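Local coordinates for protein beta-galactosidase (Trichoderma reesei, PDB 3OG2) that probably hydrolyses terminal non-reducing beta-D-galactose residues of beta-D-galactosides, as a glycoside hydrolase of family 35, at residues A[60-64]-A[588-592]; A[104-110]-A[568-572]; A[726-732]-A[804-810]; A[744-750]-A[765-770]. Where two conformers were deposited one is given. Residue numbers count along the deposited sequence, not the author numbering.

Contacts 1 and 2 both tie the TIM-barrel domain to the domain 3 region. They meet through Phe62, which packs on Ala104, Ala107 and Ile109, and their centres lie about 13 Å apart. Contact 1 is buried yet charged, a salt-bridge network; contact 2 is partly buried and relies on a tyrosine stack, a glycine and two waters. Contacts 3 and 4, also partly buried, lie on the opposite side of the chain's centre, in an all-beta domain, and share the sheet of strands 726-733 and 760-767. Contact 3 is backbone pairing within that sheet, whereas contact 4 joins it to a second sheet by apolar side chains and, at its edge, by an arginine bonded to a carbonyl.

Contact 1 of 4, residues A[60-64]-A[588-592]. With NAG (2-acetamido-2-deoxy-beta-D-glucopyranose), chain B.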
# COMPACT_ATOMS: atom_id res chain seq x y z
N ASP A 60 -6.70 12.51 -3.08
CA ASP A 60 -7.79 11.55 -2.79
C ASP A 60 -7.37 10.57 -1.74
O ASP A 60 -8.11 10.35 -0.76
CB ASP A 60 -8.17 10.85 -4.11
CG ASP A 60 -9.32 9.90 -3.87
OD1 ASP A 60 -10.35 10.31 -3.25
OD2 ASP A 60 -9.26 8.73 -4.31
N VAL A 61 -6.20 9.96 -1.90
CA VAL A 61 -5.83 8.97 -0.88
C VAL A 61 -5.54 9.70 0.41
O VAL A 61 -5.92 9.16 1.50
CB VAL A 61 -4.70 8.15 -1.48
CG1 VAL A 61 -5.24 7.05 -2.39
CG2 VAL A 61 -3.79 9.03 -2.30
N PHE A 62 -4.93 10.86 0.45
CA PHE A 62 -4.70 11.55 1.72
C PHE A 62 -6.00 11.93 2.40
O PHE A 62 -6.08 11.86 3.63
CB PHE A 62 -3.84 12.80 1.53
CG PHE A 62 -2.35 12.60 1.37
CD1 PHE A 62 -1.72 12.94 0.18
CD2 PHE A 62 -1.56 12.10 2.37
CE1 PHE A 62 -0.34 12.78 0.04
CE2 PHE A 62 -0.19 11.93 2.24
CZ PHE A 62 0.44 12.28 1.07
N HIS A 63 -7.02 12.34 1.66
CA HIS A 63 -8.29 12.63 2.29
C HIS A 63 -8.86 11.40 3.00
O HIS A 63 -9.46 11.46 4.05
CB HIS A 63 -9.33 13.00 1.21
CG HIS A 63 -9.31 14.38 0.70
ND1 HIS A 63 -9.88 14.75 -0.50
CD2 HIS A 63 -8.84 15.49 1.32
CE1 HIS A 63 -9.73 16.06 -0.64
NE2 HIS A 63 -9.09 16.53 0.46
N LYS A 64 -8.70 10.24 2.33
CA LYS A 64 -9.24 8.98 2.87
C LYS A 64 -8.44 8.57 4.11
O LYS A 64 -9.02 8.01 5.06
CB LYS A 64 -9.21 7.93 1.77
CG LYS A 64 -10.29 8.20 0.73
CD LYS A 64 -10.13 7.45 -0.58
CE LYS A 64 -11.36 7.78 -1.44
NZ LYS A 64 -11.25 7.27 -2.80
N TYR A 588 -20.38 8.17 2.67
CA TYR A 588 -19.33 7.20 2.38
C TYR A 588 -17.94 7.73 2.70
O TYR A 588 -17.03 6.97 3.05
CB TYR A 588 -19.45 6.85 0.92
CG TYR A 588 -18.35 6.06 0.26
CD1 TYR A 588 -18.21 4.68 0.36
CD2 TYR A 588 -17.44 6.77 -0.53
CE1 TYR A 588 -17.20 3.99 -0.28
CE2 TYR A 588 -16.43 6.10 -1.20
CZ TYR A 588 -16.32 4.71 -1.05
OH TYR A 588 -15.32 4.05 -1.73
N LEU A 589 -17.79 9.06 2.58
CA LEU A 589 -16.55 9.72 2.93
C LEU A 589 -16.87 11.19 3.23
O LEU A 589 -17.57 11.82 2.42
CB LEU A 589 -15.53 9.67 1.78
CG LEU A 589 -14.21 10.41 2.00
CD1 LEU A 589 -13.43 9.83 3.20
CD2 LEU A 589 -13.34 10.28 0.74
N ILE A 590 -16.35 11.73 4.32
CA ILE A 590 -16.28 13.19 4.48
C ILE A 590 -14.84 13.59 4.32
O ILE A 590 -13.98 13.13 5.07
CB ILE A 590 -16.84 13.64 5.83
CG1 ILE A 590 -18.29 13.18 5.98
CG2 ILE A 590 -16.63 15.13 5.99
CD1 ILE A 590 -19.28 13.83 5.02
N ARG A 591 -14.58 14.37 3.27
CA ARG A 591 -13.22 14.75 2.95
C ARG A 591 -12.78 15.96 3.74
O ARG A 591 -11.62 15.99 4.19
CB ARG A 591 -13.10 15.10 1.44
CG ARG A 591 -13.32 13.87 0.56
CD ARG A 591 -13.33 14.35 -0.94
NE ARG A 591 -13.54 13.15 -1.74
CZ ARG A 591 -12.58 12.31 -2.09
NH1 ARG A 591 -11.29 12.52 -1.81
NH2 ARG A 591 -12.93 11.23 -2.78
N SER A 592 -13.62 16.97 3.89
CA SER A 592 -13.17 18.22 4.53
C SER A 592 -14.39 19.05 4.85
O SER A 592 -15.47 18.85 4.29
CB SER A 592 -12.29 19.02 3.56
OG SER A 592 -13.00 19.41 2.39
C1 NAG B . -21.05 1.84 0.12
C2 NAG B . -20.97 0.34 -0.30
C3 NAG B . -21.22 -0.55 0.91
C4 NAG B . -20.16 -0.19 2.00
C5 NAG B . -20.23 1.33 2.28
C6 NAG B . -19.08 1.76 3.20
C7 NAG B . -21.85 0.13 -2.57
C8 NAG B . -23.06 -0.17 -3.41
N2 NAG B . -22.03 0.09 -1.25
O3 NAG B . -20.96 -1.90 0.49
O4 NAG B . -20.57 -0.83 3.21
O5 NAG B . -19.98 2.01 1.05
O6 NAG B . -19.35 3.09 3.62
O7 NAG B . -20.77 0.51 -3.06
O HOH W 1 -10.11 13.92 5.27
O HOH W 2 -13.89 5.64 -3.37
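Helix 58-66 of the TIM-barrel domain meets the edge strand 589-596 of the domain 3 region here, with the axes of the short segments 8.6 Å apart and crossing at 108°. Arg591 gives up the most surface. Its long side chain reaches from the strand to the helix and ends in a salt-bridge network: NH2 and NH1 of Arg591 each donate to OD1 of Asp60 at 2.8 Å. Lys64, one helical turn after Asp60, joins from the same helix, its NZ lying 2.9 Å from OD2 of Asp60. An aspartate suits this place because its carboxylate serves both Lys64 and Arg591, whose ends, Lys64 NZ and Arg591 NH2, stand only 4.3 Å apart. Arg352 is a third cation on Asp60 and offers its carbonyl to Lys64, while Asp605 on the adjacent strand takes NE of Arg591, so the charges share partners across both domains.

His63 is the second centre. Its ND1 accepts a bond from NH1 of Arg591 at 2.9 Å, and CB of the same arginine sits over the imidazole face, 3.9 Å from the ring centroid, a CH-pi contact. Lys64 uses its aliphatic part against Leu589, CG to CD2 3.7 Å, which lets a lysine pack beside a leucine while its ammonium stays in the network. Backbone joins backbone through water 1, which donates to His63 O and Arg591 O, each at 2.8 Å.

Contact 2 of 4, residues A[104-110]-A[568-572]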
# COMPACT_ATOMS: atom_id res chain seq x y z
N ALA A 104 0.05 16.33 0.79
CA ALA A 104 0.13 16.12 2.24
C ALA A 104 -0.19 17.43 2.96
O ALA A 104 -0.99 17.49 3.89
CB ALA A 104 1.51 15.61 2.66
N THR A 105 0.47 18.50 2.49
CA THR A 105 0.19 19.83 3.11
C THR A 105 -1.29 20.19 2.95
O THR A 105 -1.89 20.67 3.92
CB THR A 105 1.08 20.89 2.47
OG1 THR A 105 2.44 20.59 2.79
CG2 THR A 105 0.71 22.30 2.96
N LYS A 106 -1.86 19.96 1.78
CA LYS A 106 -3.26 20.33 1.56
C LYS A 106 -4.23 19.51 2.40
O LYS A 106 -5.28 20.04 2.76
CB LYS A 106 -3.58 20.15 0.05
CG LYS A 106 -4.91 20.80 -0.34
CD LYS A 106 -5.03 21.01 -1.86
CE LYS A 106 -6.37 21.67 -2.17
NZ LYS A 106 -7.46 21.33 -1.19
N ALA A 107 -3.86 18.27 2.70
CA ALA A 107 -4.72 17.38 3.49
C ALA A 107 -4.49 17.57 4.96
O ALA A 107 -5.27 17.07 5.76
CB ALA A 107 -4.46 15.93 3.14
N GLY A 108 -3.40 18.22 5.37
CA GLY A 108 -3.05 18.31 6.76
C GLY A 108 -2.46 17.01 7.30
O GLY A 108 -2.79 16.64 8.43
N ILE A 109 -1.58 16.39 6.56
CA ILE A 109 -0.90 15.14 6.91
C ILE A 109 0.58 15.38 6.96
O ILE A 109 1.14 16.08 6.10
CB ILE A 109 -1.27 14.07 5.83
CG1 ILE A 109 -2.74 13.68 5.99
CG2 ILE A 109 -0.30 12.88 5.79
CD1 ILE A 109 -3.00 12.86 7.23
N TYR A 110 1.24 14.82 7.99
CA TYR A 110 2.70 14.84 8.07
C TYR A 110 3.25 13.56 7.43
O TYR A 110 2.50 12.61 7.18
CB TYR A 110 3.15 14.97 9.52
CG TYR A 110 2.82 16.31 10.12
CD1 TYR A 110 3.42 17.45 9.59
CD2 TYR A 110 1.97 16.45 11.20
CE1 TYR A 110 3.17 18.74 10.12
CE2 TYR A 110 1.72 17.70 11.73
CZ TYR A 110 2.32 18.81 11.20
OH TYR A 110 2.02 20.08 11.74
N LYS A 568 -0.41 28.69 5.19
CA LYS A 568 0.05 27.54 4.49
C LYS A 568 -0.31 26.26 5.25
O LYS A 568 -0.60 25.25 4.58
CB LYS A 568 1.59 27.53 4.28
CG LYS A 568 2.05 26.30 3.47
CD LYS A 568 3.51 26.24 3.12
CE LYS A 568 3.85 24.89 2.47
NZ LYS A 568 5.27 24.82 2.09
N GLN A 569 -0.26 26.27 6.57
CA GLN A 569 -0.51 25.04 7.30
C GLN A 569 -1.96 24.95 7.74
O GLN A 569 -2.28 24.21 8.69
CB GLN A 569 0.42 24.93 8.53
CG GLN A 569 1.87 25.28 8.25
CD GLN A 569 2.48 24.40 7.18
OE1 GLN A 569 2.14 23.22 7.03
NE2 GLN A 569 3.42 24.90 6.40
N SER A 570 -2.88 25.64 7.08
CA SER A 570 -4.26 25.71 7.56
C SER A 570 -4.89 24.31 7.70
O SER A 570 -5.72 24.11 8.62
CB SER A 570 -5.13 26.54 6.60
OG SER A 570 -5.12 26.00 5.31
N ALA A 571 -4.57 23.36 6.85
CA ALA A 571 -5.23 22.07 6.89
C ALA A 571 -4.84 21.27 8.14
O ALA A 571 -5.54 20.28 8.45
CB ALA A 571 -4.90 21.23 5.69
N TYR A 572 -3.79 21.66 8.84
CA TYR A 572 -3.42 20.93 10.07
C TYR A 572 -4.27 21.41 11.22
O TYR A 572 -4.10 20.87 12.34
CB TYR A 572 -1.91 21.12 10.35
CG TYR A 572 -1.04 20.53 9.27
CD1 TYR A 572 -0.63 21.24 8.14
CD2 TYR A 572 -0.61 19.19 9.41
CE1 TYR A 572 0.15 20.65 7.18
CE2 TYR A 572 0.19 18.58 8.45
CZ TYR A 572 0.57 19.33 7.32
OH TYR A 572 1.37 18.76 6.37
O HOH W 3 3.08 20.90 5.37
O HOH W 4 -2.40 23.23 4.92
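A Schellman motif ends helix 98-107 of the TIM-barrel domain, and the loop 568-572 of the domain 3 region, between strands 558-559 and 583-585, whose last residues form a 3-10 segment, packs against it. Lys568 lends its carbonyl to water 4, which also donates to Thr105 O and accepts from Ala571 N. Gln569 reaches water 3 through OE1, 3.0 Å from the water oxygen, while its NE2 bonds to Gly169. Ala571 turns its methyl group into the helix end, CB 3.2 Å from Lys106 O and 3.4 Å from Gly108 N; a larger side chain would have little room there. Tyr572, the most heavily covered residue, lies flat over Gly108, whose CA is 3.6 Å from the ring centroid. Glycine fits Gly108 twice over: its phi is positive, and a CB would clash with Ala571 O. The Tyr572 ring forms an offset stack with Tyr110, centroids 4.3 Å apart. Its hydroxyl accepts a bond from water 3, and OH of Tyr572 donates to Ile109 O at 2.7 Å.

Contact 3 of 4, residues A[726-732]-A[804-810]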
# COMPACT_ATOMS: atom_id res chain seq x y z
N GLN A 726 21.27 -32.52 -33.23
CA GLN A 726 22.07 -31.96 -32.15
C GLN A 726 21.19 -31.90 -30.92
O GLN A 726 19.97 -31.90 -31.06
CB GLN A 726 22.62 -30.59 -32.58
CG GLN A 726 23.58 -30.84 -33.77
CD GLN A 726 24.45 -29.69 -34.13
OE1 GLN A 726 25.42 -29.82 -34.86
NE2 GLN A 726 24.15 -28.50 -33.58
N GLN A 727 21.86 -31.85 -29.77
CA GLN A 727 21.15 -31.83 -28.52
C GLN A 727 21.47 -30.49 -27.85
O GLN A 727 22.63 -30.14 -27.71
CB GLN A 727 21.59 -32.99 -27.63
CG GLN A 727 21.29 -34.37 -28.25
CD GLN A 727 19.86 -34.68 -28.60
OE1 GLN A 727 19.64 -35.52 -29.52
NE2 GLN A 727 18.89 -34.07 -27.91
N LEU A 728 20.42 -29.79 -27.46
CA LEU A 728 20.58 -28.51 -26.79
C LEU A 728 20.10 -28.58 -25.35
O LEU A 728 18.98 -29.03 -25.06
CB LEU A 728 19.70 -27.48 -27.54
CG LEU A 728 19.65 -26.10 -26.88
CD1 LEU A 728 21.03 -25.45 -26.96
CD2 LEU A 728 18.56 -25.29 -27.62
N PHE A 729 20.92 -28.12 -24.44
CA PHE A 729 20.61 -27.97 -23.02
C PHE A 729 20.54 -26.49 -22.81
O PHE A 729 21.50 -25.79 -23.23
CB PHE A 729 21.71 -28.60 -22.14
CG PHE A 729 21.62 -28.11 -20.71
CD1 PHE A 729 20.55 -28.51 -19.93
CD2 PHE A 729 22.60 -27.27 -20.19
CE1 PHE A 729 20.46 -28.07 -18.63
CE2 PHE A 729 22.52 -26.83 -18.88
CZ PHE A 729 21.46 -27.26 -18.10
N LEU A 730 19.49 -25.99 -22.22
CA LEU A 730 19.36 -24.57 -21.97
C LEU A 730 18.81 -24.29 -20.58
O LEU A 730 17.74 -24.74 -20.21
CB LEU A 730 18.41 -24.05 -23.02
CG LEU A 730 18.33 -22.61 -23.31
CD1 LEU A 730 19.64 -21.96 -23.78
CD2 LEU A 730 17.24 -22.43 -24.38
N SER A 731 19.58 -23.58 -19.77
CA SER A 731 19.19 -23.22 -18.42
C SER A 731 18.83 -21.75 -18.41
O SER A 731 19.70 -20.90 -18.68
CB SER A 731 20.34 -23.57 -17.47
OG SER A 731 20.00 -23.24 -16.13
N THR A 732 17.55 -21.47 -18.19
CA THR A 732 17.07 -20.08 -18.19
C THR A 732 16.63 -19.64 -16.83
O THR A 732 16.26 -20.44 -15.95
CB THR A 732 15.94 -19.87 -19.24
OG1 THR A 732 14.86 -20.80 -18.94
CG2 THR A 732 16.42 -20.09 -20.66
N ILE A 804 20.11 -16.39 -19.66
CA ILE A 804 20.57 -17.77 -19.84
C ILE A 804 21.72 -17.99 -18.87
O ILE A 804 22.74 -17.33 -18.94
CB ILE A 804 20.98 -18.04 -21.29
CG1 ILE A 804 19.76 -17.88 -22.22
CG2 ILE A 804 21.64 -19.42 -21.44
CD1 ILE A 804 20.10 -17.80 -23.69
N LEU A 805 21.51 -18.93 -17.94
CA LEU A 805 22.55 -19.26 -16.95
C LEU A 805 23.57 -20.21 -17.52
O LEU A 805 24.72 -20.21 -17.05
CB LEU A 805 21.87 -19.99 -15.75
CG LEU A 805 20.84 -19.16 -15.01
CD1 LEU A 805 20.29 -19.97 -13.84
CD2 LEU A 805 21.48 -17.87 -14.53
N ASP A 806 23.17 -21.11 -18.41
CA ASP A 806 24.09 -22.13 -18.89
C ASP A 806 23.47 -22.72 -20.14
O ASP A 806 22.24 -22.65 -20.35
CB ASP A 806 24.27 -23.27 -17.87
CG ASP A 806 25.53 -24.07 -18.07
OD1 ASP A 806 26.30 -23.76 -19.00
OD2 ASP A 806 25.77 -24.99 -17.26
N TYR A 807 24.27 -23.32 -20.98
CA TYR A 807 23.79 -24.06 -22.14
C TYR A 807 24.87 -25.03 -22.59
O TYR A 807 26.03 -24.88 -22.28
CB TYR A 807 23.44 -23.12 -23.29
CG TYR A 807 24.60 -22.37 -23.89
CD1 TYR A 807 25.36 -22.89 -24.97
CD2 TYR A 807 24.96 -21.12 -23.41
CE1 TYR A 807 26.43 -22.23 -25.52
CE2 TYR A 807 26.03 -20.42 -23.95
CZ TYR A 807 26.74 -20.98 -24.98
OH TYR A 807 27.77 -20.26 -25.53
N ALA A 808 24.43 -25.96 -23.42
CA ALA A 808 25.40 -26.87 -24.04
C ALA A 808 24.73 -27.32 -25.34
O ALA A 808 23.56 -27.74 -25.32
CB ALA A 808 25.71 -28.08 -23.19
N LEU A 809 25.44 -27.25 -26.42
CA LEU A 809 24.92 -27.74 -27.71
C LEU A 809 25.91 -28.81 -28.17
O LEU A 809 27.11 -28.52 -28.28
CB LEU A 809 24.89 -26.58 -28.71
CG LEU A 809 24.33 -26.99 -30.09
CD1 LEU A 809 22.91 -27.53 -30.01
CD2 LEU A 809 24.37 -25.77 -31.01
N THR A 810 25.42 -30.02 -28.42
CA THR A 810 26.32 -31.11 -28.73
C THR A 810 25.85 -31.79 -30.02
O THR A 810 24.65 -31.89 -30.29
CB THR A 810 26.41 -32.15 -27.58
OG1 THR A 810 25.06 -32.48 -27.19
CG2 THR A 810 27.12 -31.63 -26.33
O HOH W 5 23.77 -30.85 -25.03
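Leu728, Leu730 and Leu809 line one face of this strand pair, where leucine suits a buried surface between sheets. Leu728 CB lies 4.1 Å from Leu809 CD1, and Leu730 CD1 is 4.0 Å from both Ile804 CG2 and Tyr807 CB. Leu778 and Val780 of strand 775-782, in the other sheet of this all-beta domain, cover the two leucines of segment 726-732. The pair is antiparallel, with 726-733 the central strand of three. Hydrogen-bonded pairs are Gln727 with Thr810, Phe729 with Ala808 and Ser731 with Asp806; Phe729 N to Ala808 O measures 2.8 Å. A classic beta bulge interrupts the register where Leu805 and Asp806 both face Ser731: Ser731 O accepts Leu805 N at 2.8 Å and, weakly, Asp806 N at 3.5 Å. On the other face lie Phe729 and polar residues. The short side chain of Ala808 packs on Phe729, CB to CB 4.2 Å. Ser731 OG bonds to Asn762. At the far end, water 5 donates to Gln727 O at 3.0 Å and lies 3.0 Å from Thr810 OG1.

Contact 4 of 4, residues A[744-750]-A[765-770]; sequences LNDRFIG and YTLDRL
Two arginines of like charge stack face to face near the exposed edge between two facing sheets of an all-beta domain: the guanidinium of Arg747 lies flat on that of Arg769, centres 4.1 Å apart and planes at 24°. Segment 744-750 makes a type II' beta turn from Leu744 to Arg747, a tight hairpin in which Asn745 takes phi/psi 52/-123, and Leu744 N donates to Arg747 O and Arg747 N to Leu744 O, each at 2.8 Å. Strand 747-750 then runs at 151° to strand 765-767, axes 7.7 Å apart; Leu744 CA lies 7.7 Å from Leu767 CA and Ile749 CA 7.1 Å from Tyr765 CA.

Branched apolar side chains fill the gap: Leu744 (chi1 t, chi2 p) brings CD2 to 3.6 Å from Leu770 CD2 and 4.2 Å from Leu767 CB, while Ile749 (m, m) sets CG2 3.5 Å from Tyr765 CG and CD1 3.9 Å from Leu767 CD2. Ile749 and Gly750 both face Val742 in a classic beta bulge. Gly750, at phi/psi 170/166, must lack a side chain, since a CB would strike the Tyr765 ring.

The backbone of Arg769 is in the left-handed helical region (phi/psi 65/37). Arg747 (t, t, m) extends across to the carbonyl of Asp768. This acceptor tempers the repulsion: Arg747 NH1 to Asp768 O is 2.9 Å, and Arg747 NH2 to Asp768 O is 3.1 Å.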
# COMPACT_ATOMS: atom_id res chain seq x y z
N LEU A 744 14.10 -22.48 -33.47
CA LEU A 744 15.27 -22.74 -34.32
C LEU A 744 14.90 -22.20 -35.69
O LEU A 744 14.01 -22.78 -36.34
CB LEU A 744 15.53 -24.24 -34.37
CG LEU A 744 16.66 -24.64 -35.32
CD1 LEU A 744 18.00 -24.20 -34.76
CD2 LEU A 744 16.60 -26.14 -35.58
N ASN A 745 15.52 -21.10 -36.15
CA ASN A 745 15.03 -20.38 -37.31
C ASN A 745 13.55 -20.08 -37.08
O ASN A 745 13.21 -19.49 -36.04
CB ASN A 745 15.29 -21.18 -38.61
CG ASN A 745 16.78 -21.24 -38.91
OD1 ASN A 745 17.65 -20.65 -38.25
ND2 ASN A 745 17.08 -21.97 -39.97
N ASP A 746 12.66 -20.51 -37.98
CA ASP A 746 11.21 -20.27 -37.76
C ASP A 746 10.50 -21.48 -37.18
O ASP A 746 9.26 -21.49 -37.04
CB ASP A 746 10.58 -19.84 -39.10
CG ASP A 746 10.79 -20.87 -40.20
OD1 ASP A 746 11.51 -21.88 -40.09
OD2 ASP A 746 10.17 -20.66 -41.26
N ARG A 747 11.23 -22.52 -36.78
CA ARG A 747 10.64 -23.74 -36.22
C ARG A 747 10.51 -23.66 -34.71
O ARG A 747 11.49 -23.48 -34.00
CB ARG A 747 11.51 -24.97 -36.59
CG ARG A 747 10.90 -26.27 -36.06
CD ARG A 747 11.82 -27.49 -36.11
NE ARG A 747 12.67 -27.63 -37.30
CZ ARG A 747 13.77 -28.41 -37.37
NH1 ARG A 747 14.08 -29.09 -36.28
NH2 ARG A 747 14.52 -28.51 -38.47
N PHE A 748 9.30 -23.80 -34.19
CA PHE A 748 9.10 -23.79 -32.74
C PHE A 748 9.72 -25.07 -32.18
O PHE A 748 9.46 -26.19 -32.62
CB PHE A 748 7.62 -23.73 -32.44
CG PHE A 748 7.35 -23.78 -30.94
CD1 PHE A 748 7.85 -22.84 -30.07
CD2 PHE A 748 6.56 -24.81 -30.43
CE1 PHE A 748 7.58 -22.85 -28.70
CE2 PHE A 748 6.30 -24.88 -29.07
CZ PHE A 748 6.80 -23.90 -28.18
N ILE A 749 10.55 -24.88 -31.14
CA ILE A 749 11.19 -26.03 -30.49
C ILE A 749 10.50 -26.33 -29.20
O ILE A 749 10.21 -27.51 -28.90
CB ILE A 749 12.68 -25.71 -30.28
CG1 ILE A 749 13.38 -25.53 -31.63
CG2 ILE A 749 13.42 -26.74 -29.45
CD1 ILE A 749 13.42 -26.80 -32.42
N GLY A 750 10.19 -25.36 -28.35
CA GLY A 750 9.55 -25.73 -27.09
C GLY A 750 9.50 -24.52 -26.16
O GLY A 750 10.16 -23.54 -26.38
N TYR A 765 16.37 -29.98 -25.40
CA TYR A 765 15.66 -30.03 -26.65
C TYR A 765 16.52 -30.74 -27.68
O TYR A 765 17.75 -30.66 -27.67
CB TYR A 765 15.35 -28.60 -27.12
CG TYR A 765 14.49 -27.74 -26.23
CD1 TYR A 765 13.14 -28.05 -25.97
CD2 TYR A 765 14.96 -26.59 -25.59
CE1 TYR A 765 12.32 -27.28 -25.15
CE2 TYR A 765 14.16 -25.79 -24.76
CZ TYR A 765 12.84 -26.14 -24.55
OH TYR A 765 12.05 -25.35 -23.71
N THR A 766 15.89 -31.44 -28.63
CA THR A 766 16.60 -31.99 -29.76
C THR A 766 16.42 -31.04 -30.94
O THR A 766 15.28 -30.61 -31.23
CB THR A 766 16.03 -33.37 -30.13
OG1 THR A 766 16.21 -34.22 -28.98
CG2 THR A 766 16.73 -33.99 -31.31
N LEU A 767 17.52 -30.75 -31.61
CA LEU A 767 17.48 -29.93 -32.82
C LEU A 767 17.75 -30.91 -33.97
O LEU A 767 18.89 -31.28 -34.21
CB LEU A 767 18.46 -28.77 -32.81
CG LEU A 767 18.44 -27.90 -31.52
CD1 LEU A 767 19.56 -26.84 -31.62
CD2 LEU A 767 17.08 -27.28 -31.27
N ASP A 768 16.68 -31.34 -34.63
CA ASP A 768 16.81 -32.39 -35.62
C ASP A 768 16.70 -31.89 -37.05
O ASP A 768 16.23 -30.75 -37.28
CB ASP A 768 15.66 -33.38 -35.39
CG ASP A 768 15.94 -34.74 -35.98
OD1 ASP A 768 17.08 -35.11 -36.36
OD2 ASP A 768 14.95 -35.50 -36.08
N ARG A 769 17.10 -32.73 -38.01
CA ARG A 769 16.88 -32.49 -39.42
C ARG A 769 17.66 -31.26 -39.89
O ARG A 769 17.20 -30.48 -40.74
CB ARG A 769 15.40 -32.37 -39.75
CG ARG A 769 14.70 -33.70 -39.39
CD ARG A 769 13.21 -33.68 -39.71
NE ARG A 769 12.47 -32.82 -38.76
CZ ARG A 769 11.95 -31.67 -39.13
NH1 ARG A 769 12.08 -31.24 -40.38
NH2 ARG A 769 11.30 -30.94 -38.26
N LEU A 770 18.86 -31.10 -39.33
CA LEU A 770 19.74 -29.97 -39.73
C LEU A 770 20.60 -30.34 -40.94
O LEU A 770 21.00 -31.52 -41.09
CB LEU A 770 20.69 -29.58 -38.58
CG LEU A 770 20.02 -29.41 -37.22
CD1 LEU A 770 21.10 -29.12 -36.17
CD2 LEU A 770 18.99 -28.29 -37.24
O HOH W 6 13.87 -30.48 -33.77
O HOH W 7 14.67 -28.94 -41.19